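Long-range contacts in Arf-GAP (PDB 5C79), which probably activates GTP hydrolysis by the small GTPase ARF1 in a phosphoinositide-dependent way, its PH domain binding phosphatidylinositol 4,5-bisphosphate: residues 45-56 with 105-113; 60-68 with 121-129. One frame throughout, in Å; residues are numbered along the deposited sequence.

Contact 1. Residues 45-56 with 105-113. With PBU ((2R)-3-{[(R)-hydroxy{[(1R,2R,3S,4R,5R,6S)-2,3,6-trihydroxy-4,5-bis(phosphonooxy)cyclohexyl]oxy}phosphoryl]oxy}propane-1 ,2-diyl dibutanoate), chain C.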
loop_
_atom_site.group_PDB
_atom_site.type_symbol
_atom_site.label_atom_id
_atom_site.label_comp_id
_atom_site.label_asym_id
_atom_site.label_seq_id
_atom_site.Cartn_x
_atom_site.Cartn_y
_atom_site.Cartn_z
ATOM N N LEU A 45 -4.865 -3.951 4.446
ATOM C CA LEU A 45 -3.743 -4.725 3.933
ATOM C C LEU A 45 -3.124 -5.501 5.104
ATOM O O LEU A 45 -3.167 -5.035 6.238
ATOM C CB LEU A 45 -2.680 -3.819 3.321
ATOM C CG LEU A 45 -3.019 -3.305 1.914
ATOM C CD1 LEU A 45 -2.021 -2.225 1.537
ATOM C CD2 LEU A 45 -3.033 -4.403 0.884
ATOM N N LEU A 46 -2.610 -6.693 4.831
ATOM C CA LEU A 46 -1.739 -7.393 5.785
ATOM C C LEU A 46 -0.356 -6.728 5.681
ATOM O O LEU A 46 0.146 -6.569 4.591
ATOM C CB LEU A 46 -1.656 -8.884 5.459
ATOM C CG LEU A 46 -2.956 -9.657 5.546
ATOM C CD1 LEU A 46 -2.769 -11.065 5.023
ATOM C CD2 LEU A 46 -3.415 -9.681 6.999
ATOM N N LYS A 47 0.220 -6.351 6.821
ATOM C CA LYS A 47 1.569 -5.765 6.888
ATOM C C LYS A 47 2.429 -6.693 7.712
ATOM O O LYS A 47 2.078 -7.003 8.838
ATOM C CB LYS A 47 1.535 -4.386 7.491
ATOM C CG LYS A 47 2.967 -3.864 7.780
ATOM C CD LYS A 47 3.084 -2.490 8.357
ATOM C CE LYS A 47 2.527 -2.338 9.747
ATOM N NZ LYS A 47 3.322 -2.812 10.906
ATOM N N LYS A 48 3.540 -7.160 7.150
ATOM C CA LYS A 48 4.404 -8.116 7.868
ATOM C C LYS A 48 5.167 -7.419 8.993
ATOM O O LYS A 48 5.802 -6.372 8.758
ATOM C CB LYS A 48 5.405 -8.790 6.940
ATOM C CG LYS A 48 5.963 -10.067 7.556
ATOM C CD LYS A 48 6.945 -10.792 6.667
ATOM C CE LYS A 48 6.315 -11.510 5.488
ATOM N NZ LYS A 48 5.479 -12.664 5.932
ATOM N N SER A 49 5.096 -7.980 10.205
ATOM C CA SER A 49 5.941 -7.545 11.305
ATOM C C SER A 49 7.370 -8.052 11.063
ATOM O O SER A 49 7.624 -8.857 10.172
ATOM C CB SER A 49 5.440 -8.078 12.643
ATOM O OG SER A 49 5.652 -9.470 12.756
ATOM N N ASP A 50 8.294 -7.607 11.893
ATOM C CA ASP A 50 9.653 -8.184 11.887
ATOM C C ASP A 50 10.191 -8.336 13.298
ATOM O O ASP A 50 9.572 -7.845 14.256
ATOM C CB ASP A 50 10.595 -7.325 11.017
ATOM C CG ASP A 50 11.843 -8.083 10.551
ATOM O OD1 ASP A 50 11.839 -9.337 10.511
ATOM O OD2 ASP A 50 12.838 -7.425 10.195
ATOM N N GLY A 51 11.303 -9.077 13.402
ATOM C CA GLY A 51 11.966 -9.378 14.667
ATOM C C GLY A 51 11.796 -10.835 15.007
ATOM O O GLY A 51 11.685 -11.724 14.123
ATOM N N ILE A 52 11.744 -11.109 16.299
ATOM C CA ILE A 52 11.642 -12.482 16.783
ATOM C C ILE A 52 10.372 -13.142 16.239
ATOM O O ILE A 52 10.341 -14.355 16.014
ATOM C CB ILE A 52 11.659 -12.520 18.330
ATOM C CG1 ILE A 52 12.979 -11.976 18.855
ATOM C CG2 ILE A 52 11.428 -13.932 18.875
ATOM C CD1 ILE A 52 12.881 -11.570 20.307
ATOM N N ARG A 53 9.326 -12.336 16.073
ATOM C CA ARG A 53 8.098 -12.773 15.408
ATOM C C ARG A 53 7.863 -11.977 14.109
ATOM O O ARG A 53 7.711 -10.745 14.143
ATOM C CB ARG A 53 6.942 -12.629 16.399
ATOM C CG ARG A 53 5.734 -13.500 16.129
ATOM C CD ARG A 53 4.661 -13.240 17.182
ATOM N NE ARG A 53 4.073 -11.900 17.128
ATOM C CZ ARG A 53 2.931 -11.549 17.718
ATOM N NH1 ARG A 53 2.213 -12.440 18.414
ATOM N NH2 ARG A 53 2.495 -10.300 17.601
ATOM N N LYS A 54 7.902 -12.681 12.975
ATOM C CA LYS A 54 7.507 -12.168 11.663
ATOM C C LYS A 54 6.122 -12.759 11.322
ATOM O O LYS A 54 5.996 -13.922 10.898
ATOM C CB LYS A 54 8.478 -12.550 10.534
ATOM C CG LYS A 54 9.743 -11.722 10.237
ATOM C CD LYS A 54 10.565 -12.422 9.119
ATOM C CE LYS A 54 11.314 -11.575 8.081
ATOM N NZ LYS A 54 12.599 -10.872 8.479
ATOM N N VAL A 55 5.091 -11.961 11.494
ATOM C CA VAL A 55 3.739 -12.391 11.130
ATOM C C VAL A 55 3.008 -11.316 10.342
ATOM O O VAL A 55 3.265 -10.130 10.499
ATOM C CB VAL A 55 2.879 -12.777 12.356
ATOM C CG1 VAL A 55 3.449 -14.026 13.007
ATOM C CG2 VAL A 55 2.768 -11.638 13.340
ATOM N N TRP A 56 2.022 -11.749 9.576
ATOM C CA TRP A 56 1.164 -10.816 8.861
ATOM C C TRP A 56 0.151 -10.218 9.843
ATOM O O TRP A 56 -0.466 -10.970 10.628
ATOM C CB TRP A 56 0.403 -11.529 7.765
ATOM C CG TRP A 56 1.241 -11.974 6.623
ATOM C CD1 TRP A 56 1.567 -13.263 6.280
ATOM C CD2 TRP A 56 1.886 -11.133 5.659
ATOM N NE1 TRP A 56 2.381 -13.262 5.159
ATOM C CE2 TRP A 56 2.564 -11.970 4.741
ATOM C CE3 TRP A 56 1.916 -9.763 5.461
ATOM C CZ2 TRP A 56 3.278 -11.455 3.647
ATOM C CZ3 TRP A 56 2.636 -9.246 4.413
ATOM C CH2 TRP A 56 3.337 -10.081 3.520
ATOM N N ASN A 105 13.069 5.340 3.619
ATOM C CA ASN A 105 13.720 4.846 4.847
ATOM C C ASN A 105 13.226 3.492 5.363
ATOM O O ASN A 105 13.580 3.077 6.447
ATOM C CB ASN A 105 13.635 5.920 5.936
ATOM C CG ASN A 105 12.209 6.192 6.407
ATOM O OD1 ASN A 105 11.271 5.509 6.026
ATOM N ND2 ASN A 105 12.043 7.207 7.260
ATOM N N ARG A 106 12.397 2.827 4.576
ATOM C CA ARG A 106 11.780 1.580 4.974
ATOM C C ARG A 106 11.164 0.880 3.760
ATOM O O ARG A 106 10.576 1.535 2.920
ATOM C CB ARG A 106 10.646 1.888 5.962
ATOM C CG ARG A 106 9.908 0.663 6.362
ATOM C CD ARG A 106 9.110 0.828 7.608
ATOM N NE ARG A 106 8.525 -0.480 7.891
ATOM C CZ ARG A 106 7.701 -0.737 8.895
ATOM N NH1 ARG A 106 7.358 0.200 9.739
ATOM N NH2 ARG A 106 7.209 -1.964 9.035
ATOM N N THR A 107 11.190 -0.442 3.762
ATOM C CA THR A 107 10.363 -1.219 2.826
ATOM C C THR A 107 9.225 -1.885 3.597
ATOM O O THR A 107 9.475 -2.642 4.504
ATOM C CB THR A 107 11.205 -2.243 2.054
ATOM O OG1 THR A 107 12.125 -1.524 1.226
ATOM C CG2 THR A 107 10.342 -3.114 1.164
ATOM N N TYR A 108 7.995 -1.561 3.234
ATOM C CA TYR A 108 6.817 -2.221 3.752
ATOM C C TYR A 108 6.536 -3.494 2.974
ATOM O O TYR A 108 6.604 -3.485 1.737
ATOM C CB TYR A 108 5.630 -1.283 3.664
ATOM C CG TYR A 108 5.636 -0.185 4.672
ATOM C CD1 TYR A 108 6.262 1.046 4.403
ATOM C CD2 TYR A 108 4.992 -0.347 5.893
ATOM C CE1 TYR A 108 6.255 2.058 5.361
ATOM C CE2 TYR A 108 4.966 0.680 6.829
ATOM C CZ TYR A 108 5.625 1.861 6.574
ATOM O OH TYR A 108 5.520 2.867 7.534
ATOM N N HIS A 109 6.249 -4.596 3.676
ATOM C CA HIS A 109 5.877 -5.856 3.017
ATOM C C HIS A 109 4.395 -6.016 3.235
ATOM O O HIS A 109 3.966 -6.194 4.381
ATOM C CB HIS A 109 6.601 -7.072 3.579
ATOM C CG HIS A 109 8.073 -6.900 3.584
ATOM N ND1 HIS A 109 8.799 -6.792 2.418
ATOM C CD2 HIS A 109 8.951 -6.719 4.595
ATOM C CE1 HIS A 109 10.072 -6.609 2.709
ATOM N NE2 HIS A 109 10.194 -6.557 4.024
ATOM N N PHE A 110 3.626 -5.954 2.151
ATOM C CA PHE A 110 2.169 -6.042 2.231
ATOM C C PHE A 110 1.667 -7.313 1.579
ATOM O O PHE A 110 2.333 -7.889 0.720
ATOM C CB PHE A 110 1.495 -4.865 1.521
ATOM C CG PHE A 110 1.654 -3.532 2.212
ATOM C CD1 PHE A 110 1.164 -3.317 3.498
ATOM C CD2 PHE A 110 2.283 -2.469 1.566
ATOM C CE1 PHE A 110 1.271 -2.085 4.102
ATOM C CE2 PHE A 110 2.403 -1.232 2.165
ATOM C CZ PHE A 110 1.908 -1.028 3.449
ATOM N N GLN A 111 0.490 -7.735 1.994
ATOM C CA GLN A 111 -0.255 -8.797 1.296
ATOM C C GLN A 111 -1.713 -8.420 1.217
ATOM O O GLN A 111 -2.334 -8.034 2.224
ATOM C CB GLN A 111 -0.008 -10.158 1.932
ATOM C CG GLN A 111 -0.614 -11.310 1.165
ATOM C CD GLN A 111 -0.292 -12.655 1.758
ATOM O OE1 GLN A 111 -1.142 -13.306 2.373
ATOM N NE2 GLN A 111 0.940 -13.104 1.538
ATOM N N ALA A 112 -2.276 -8.525 0.012
ATOM C CA ALA A 112 -3.709 -8.315 -0.178
ATOM C C ALA A 112 -4.485 -9.599 0.153
ATOM O O ALA A 112 -3.925 -10.674 0.275
ATOM C CB ALA A 112 -3.992 -7.908 -1.618
ATOM N N GLU A 113 -5.798 -9.457 0.210
ATOM C CA GLU A 113 -6.705 -10.620 0.455
ATOM C C GLU A 113 -6.684 -11.729 -0.586
ATOM O O GLU A 113 -6.693 -12.919 -0.245
ATOM C CB GLU A 113 -8.133 -10.113 0.591
ATOM C CG GLU A 113 -9.140 -11.097 1.188
ATOM C CD GLU A 113 -10.549 -10.519 1.202
ATOM O OE1 GLU A 113 -10.701 -9.256 1.141
ATOM O OE2 GLU A 113 -11.504 -11.332 1.277
HETATM P P1 PBU C . 3.157 -6.703 18.233
HETATM P P4 PBU C . 6.480 -2.284 12.497
HETATM P P5 PBU C . 2.059 -0.940 14.122
HETATM C "C3'" PBU C . 4.313 -8.218 20.006
HETATM C "C2'" PBU C . 5.697 -7.941 20.544
HETATM O "O2'" PBU C . 6.615 -8.926 20.035
HETATM C "C1'" PBU C . 5.607 -7.823 22.073
HETATM O "O1'" PBU C . 6.447 -6.749 22.470
HETATM C C1 PBU C . 4.046 -5.035 16.304
HETATM O O1 PBU C . 3.948 -5.386 17.688
HETATM C C2 PBU C . 5.419 -5.412 15.699
HETATM O O2 PBU C . 6.567 -4.834 16.326
HETATM C C3 PBU C . 5.498 -4.928 14.287
HETATM O O3 PBU C . 6.815 -5.215 13.745
HETATM C C4 PBU C . 5.116 -3.443 14.294
HETATM O O4 PBU C . 5.196 -3.051 12.982
HETATM C C5 PBU C . 3.724 -3.081 14.740
HETATM O O5 PBU C . 3.400 -1.663 14.680
HETATM C C6 PBU C . 3.672 -3.545 16.165
HETATM O O6 PBU C . 2.348 -3.287 16.540
HETATM C C7 PBU C . 6.471 -10.300 20.530
HETATM O O7 PBU C . 5.593 -11.033 20.105
HETATM C C8 PBU C . 7.473 -10.824 21.534
HETATM C C9 PBU C . 8.655 -11.378 20.757
HETATM C C10 PBU C . 9.139 -10.322 19.788
HETATM C C11 PBU C . 5.983 -5.568 23.174
HETATM O O11 PBU C . 4.835 -5.173 23.062
HETATM C C12 PBU C . 6.969 -4.849 24.055
HETATM C C13 PBU C . 7.531 -5.859 25.048
HETATM C C14 PBU C . 8.699 -6.626 24.467
HETATM O O41 PBU C . 7.655 -3.206 12.192
HETATM O O42 PBU C . 6.600 -1.199 13.552
HETATM O O43 PBU C . 6.001 -1.861 11.137
HETATM O O51 PBU C . 2.659 0.423 13.814
HETATM O O52 PBU C . 1.797 -1.744 12.854
HETATM O O53 PBU C . 0.859 -0.935 14.971
HETATM O OP1 PBU C . 3.771 -6.950 19.671
HETATM O OP2 PBU C . 3.404 -7.843 17.259
HETATM O OP3 PBU C . 1.745 -6.364 18.631
HETATM O O HOH W 1 4.582 0.308 11.136
HETATM O O HOH W 2 6.557 -4.672 6.546
HETATM O O HOH W 3 2.372 -15.291 2.503
#

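Contact 2. Residues 60-68 with 121-129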
loop_
_atom_site.group_PDB
_atom_site.type_symbol
_atom_site.label_atom_id
_atom_site.label_comp_id
_atom_site.label_asym_id
_atom_site.label_seq_id
_atom_site.Cartn_x
_atom_site.Cartn_y
_atom_site.Cartn_z
ATOM N N LYS A 60 -5.671 -1.111 8.738
ATOM C CA LYS A 60 -6.535 -0.234 7.964
ATOM C C LYS A 60 -5.630 0.671 7.124
ATOM O O LYS A 60 -4.732 1.291 7.662
ATOM C CB LYS A 60 -7.368 0.643 8.904
ATOM C CG LYS A 60 -8.428 1.455 8.196
ATOM C CD LYS A 60 -9.055 2.530 9.087
ATOM C CE LYS A 60 -9.258 3.828 8.310
ATOM N NZ LYS A 60 -9.698 4.930 9.211
ATOM N N CYS A 61 -5.871 0.713 5.817
ATOM C CA CYS A 61 -5.076 1.496 4.865
ATOM C C CYS A 61 -6.001 2.287 3.966
ATOM O O CYS A 61 -7.065 1.815 3.604
ATOM C CB CYS A 61 -4.222 0.564 4.003
ATOM S SG CYS A 61 -2.913 -0.223 4.929
ATOM N N ALA A 62 -5.569 3.478 3.586
ATOM C CA ALA A 62 -6.334 4.283 2.648
ATOM C C ALA A 62 -5.386 5.079 1.746
ATOM O O ALA A 62 -4.360 5.575 2.213
ATOM C CB ALA A 62 -7.272 5.222 3.385
ATOM N N VAL A 63 -5.800 5.245 0.504
ATOM C CA VAL A 63 -5.118 6.099 -0.464
ATOM C C VAL A 63 -5.997 7.288 -0.857
ATOM O O VAL A 63 -7.168 7.125 -1.238
ATOM C CB VAL A 63 -4.728 5.350 -1.741
ATOM C CG1 VAL A 63 -3.991 6.291 -2.694
ATOM C CG2 VAL A 63 -3.869 4.154 -1.408
ATOM N N LYS A 64 -5.441 8.477 -0.707
ATOM C CA LYS A 64 -6.138 9.719 -1.065
ATOM C C LYS A 64 -5.114 10.830 -1.200
ATOM O O LYS A 64 -4.152 10.904 -0.439
ATOM C CB LYS A 64 -7.192 10.115 -0.037
ATOM C CG LYS A 64 -8.253 11.055 -0.590
ATOM C CD LYS A 64 -9.506 11.076 0.258
ATOM C CE LYS A 64 -10.421 12.218 -0.162
ATOM N NZ LYS A 64 -11.611 12.248 0.731
ATOM N N ASN A 65 -5.344 11.707 -2.165
ATOM C CA ASN A 65 -4.439 12.844 -2.418
ATOM C C ASN A 65 -2.958 12.476 -2.514
ATOM O O ASN A 65 -2.099 13.193 -2.004
ATOM C CB ASN A 65 -4.617 13.924 -1.326
ATOM C CG ASN A 65 -6.054 14.334 -1.123
ATOM O OD1 ASN A 65 -6.551 14.248 -0.019
ATOM N ND2 ASN A 65 -6.719 14.733 -2.163
ATOM N N GLY A 66 -2.653 11.346 -3.159
ATOM C CA GLY A 66 -1.290 10.919 -3.390
ATOM C C GLY A 66 -0.563 10.377 -2.182
ATOM O O GLY A 66 0.650 10.216 -2.219
ATOM N N ILE A 67 -1.325 10.081 -1.131
ATOM C CA ILE A 67 -0.790 9.597 0.137
ATOM C C ILE A 67 -1.421 8.260 0.536
ATOM O O ILE A 67 -2.631 8.120 0.505
ATOM C CB ILE A 67 -1.051 10.614 1.263
ATOM C CG1 ILE A 67 -0.350 11.938 0.971
ATOM C CG2 ILE A 67 -0.557 10.112 2.620
ATOM C CD1 ILE A 67 -0.767 13.087 1.885
ATOM N N LEU A 68 -0.572 7.330 0.958
ATOM C CA LEU A 68 -1.014 6.067 1.563
ATOM C C LEU A 68 -0.952 6.286 3.075
ATOM O O LEU A 68 0.126 6.552 3.623
ATOM C CB LEU A 68 -0.116 4.878 1.187
ATOM C CG LEU A 68 -0.451 3.558 1.888
ATOM C CD1 LEU A 68 -1.882 3.080 1.599
ATOM C CD2 LEU A 68 0.579 2.504 1.543
ATOM N N TRP A 121 -5.346 -2.866 -5.273
ATOM C CA TRP A 121 -4.359 -2.048 -4.501
ATOM C C TRP A 121 -3.224 -1.519 -5.363
ATOM O O TRP A 121 -2.883 -0.330 -5.348
ATOM C CB TRP A 121 -3.788 -2.829 -3.318
ATOM C CG TRP A 121 -4.646 -2.744 -2.144
ATOM C CD1 TRP A 121 -5.430 -3.743 -1.601
ATOM C CD2 TRP A 121 -4.865 -1.576 -1.354
ATOM N NE1 TRP A 121 -6.140 -3.224 -0.517
ATOM C CE2 TRP A 121 -5.775 -1.911 -0.329
ATOM C CE3 TRP A 121 -4.350 -0.274 -1.396
ATOM C CZ2 TRP A 121 -6.211 -0.959 0.630
ATOM C CZ3 TRP A 121 -4.774 0.652 -0.441
ATOM C CH2 TRP A 121 -5.678 0.300 0.563
ATOM N N ILE A 122 -2.604 -2.397 -6.131
ATOM C CA ILE A 122 -1.450 -1.979 -6.933
ATOM C C ILE A 122 -1.868 -0.961 -8.016
ATOM O O ILE A 122 -1.175 0.021 -8.266
ATOM C CB ILE A 122 -0.723 -3.169 -7.519
ATOM C CG1 ILE A 122 -0.030 -3.928 -6.380
ATOM C CG2 ILE A 122 0.345 -2.718 -8.499
ATOM C CD1 ILE A 122 0.547 -5.253 -6.807
ATOM N N SER A 123 -3.017 -1.188 -8.617
ATOM C CA SER A 123 -3.552 -0.246 -9.636
ATOM C C SER A 123 -3.842 1.138 -9.040
ATOM O O SER A 123 -3.475 2.157 -9.638
ATOM C CB SER A 123 -4.821 -0.818 -10.280
ATOM O OG SER A 123 -4.497 -1.993 -11.028
ATOM N N VAL A 124 -4.497 1.156 -7.881
ATOM C CA VAL A 124 -4.833 2.411 -7.205
ATOM C C VAL A 124 -3.566 3.141 -6.766
ATOM O O VAL A 124 -3.436 4.367 -6.951
ATOM C CB VAL A 124 -5.778 2.202 -6.014
ATOM C CG1 VAL A 124 -5.892 3.472 -5.177
ATOM C CG2 VAL A 124 -7.184 1.794 -6.484
ATOM N N LEU A 125 -2.625 2.405 -6.182
ATOM C CA LEU A 125 -1.351 3.022 -5.768
ATOM C C LEU A 125 -0.623 3.650 -6.958
ATOM O O LEU A 125 -0.111 4.770 -6.889
ATOM C CB LEU A 125 -0.448 2.004 -5.089
ATOM C CG LEU A 125 -0.941 1.569 -3.690
ATOM C CD1 LEU A 125 -0.185 0.326 -3.239
ATOM C CD2 LEU A 125 -0.722 2.694 -2.709
ATOM N N THR A 126 -0.578 2.908 -8.055
ATOM C CA THR A 126 -0.006 3.400 -9.318
ATOM C C THR A 126 -0.687 4.652 -9.874
ATOM O O THR A 126 -0.028 5.646 -10.251
ATOM C CB THR A 126 -0.014 2.296 -10.410
ATOM O OG1 THR A 126 0.808 1.223 -9.967
ATOM C CG2 THR A 126 0.607 2.838 -11.706
ATOM N N ASN A 127 -1.999 4.591 -9.951
ATOM C CA ASN A 127 -2.814 5.671 -10.426
ATOM C C ASN A 127 -2.634 6.939 -9.587
ATOM O O ASN A 127 -2.570 8.061 -10.125
ATOM C CB ASN A 127 -4.279 5.256 -10.427
ATOM C CG ASN A 127 -4.615 4.274 -11.545
ATOM O OD1 ASN A 127 -3.826 4.098 -12.500
ATOM N ND2 ASN A 127 -5.789 3.660 -11.457
ATOM N N SER A 128 -2.609 6.742 -8.281
ATOM C CA SER A 128 -2.406 7.834 -7.322
ATOM C C SER A 128 -1.056 8.521 -7.566
ATOM O O SER A 128 -0.954 9.745 -7.673
ATOM C CB SER A 128 -2.522 7.325 -5.893
ATOM O OG SER A 128 -2.357 8.413 -5.008
ATOM N N LYS A 129 -0.013 7.726 -7.714
ATOM C CA LYS A 129 1.316 8.276 -7.967
ATOM C C LYS A 129 1.353 9.041 -9.289
ATOM O O LYS A 129 1.941 10.113 -9.386
ATOM C CB LYS A 129 2.370 7.161 -7.969
ATOM C CG LYS A 129 3.790 7.661 -8.151
ATOM C CD LYS A 129 4.833 6.583 -7.993
ATOM C CE LYS A 129 6.253 7.147 -8.021
ATOM N NZ LYS A 129 7.202 6.013 -8.001
HETATM O O HOH W 4 -4.730 9.507 -4.617
#

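Contact 1. Residues 45-56 with 105-113
The phosphoinositide site of this PH domain is built partly where strand 45-48 pairs antiparallel with strand 106-111, and K47 and R106 grip the same lipid phosphate. The following loop adds R53, whose NH2 bonds PBU OP2 at 2.6 Å. L46 and Q111 form the hydrogen-bonded pair, L46 N giving to Q111 O and Q111 N to L46 O, both at 2.9 Å. K48 N gives a third bond to H109 O at 3.0 Å. On the face turned to the domain interior, L45 CD1 lies over the F110 ring, 4.0 Å from its centroid. The other face carries Q111, whose CB sits 3.7 Å from the centroid of the W56 six-membered ring, while Q111 NE2 is held by S98 and a water. Extended R106 lays its guanidinium over one face of the Y108 ring, with PBU O43 near the guanidinium plane. Lysine's length carries its one charged N to the phosphates, and arginine's flat guanidinium offers several N-H groups to one oxygen. K47 CD lies in the Y108 ring plane, at its edge; beyond, the chain bends (chi3 66°, chi4 79°), bringing NZ to PBU O43 of the 4-phosphate and, at 2.7 Å, to O52 of the 5-phosphate.

Contact 2. Residues 60-68 with 121-129
V63 points from strand 60-64 at helix 121-129, and its two methyls divide the work. With CG1 anti to the backbone N (chi1 -179°), that branch reaches S128, 3.5 Å from its OG, while CG2 is left to touch both L125 CD2 and W121 CZ3, each at 3.7 Å. A beta-branched valine suits the spot because its two methyls can touch different helix residues at once. W121 turns the rim of its indole to the strand: C61 O lies in the ring plane at the edge, and C61 CB is 3.7 Å from W121 CH2. L68 CD1, from the next strand, comes within 4.3 Å of W121 CZ3. This is the PH-domain architecture, in which the C-terminal helix packs against the open end of a bent antiparallel sheet; here strand and helix axes run 34° apart, 9.2 Å at their closest. A type I' turn from K64 to I67 brings G66 against the helix, with its CA 3.2 Å from S128 OG. Glycine suits the positive phi there, and a small serine lets the turn come close. One water takes the hydrogen of G66 N and also bonds S128 OG. Behind this layer, K41 makes a cation-pi contact with W121, L84 touches both L125 and S128, and F99 packs on L125.

How the contacts relate
Contacts 1 and 2 have centres 18 Å apart, on opposite sides of the middle of the chain, yet they belong to one PH domain and share one sheet. Strands 41-48 and 56-64 are neighbours in it, so the strand of contact 2 flanks the one that contact 1 pairs with strand 106-111. Along the chain the segments alternate, 45-56, 60-68, 105-113, 121-129, and strand 106-111 leads on to helix 115-135. The two contacts meet in the core, where L45 CD2 packs 3.5 Å from W121 CD1 and F110 touches L68. The lipid sits by the loop joining strands 41-48 and 56-64, while helix 115-135 packs against the sheet on the far side of the domain centre.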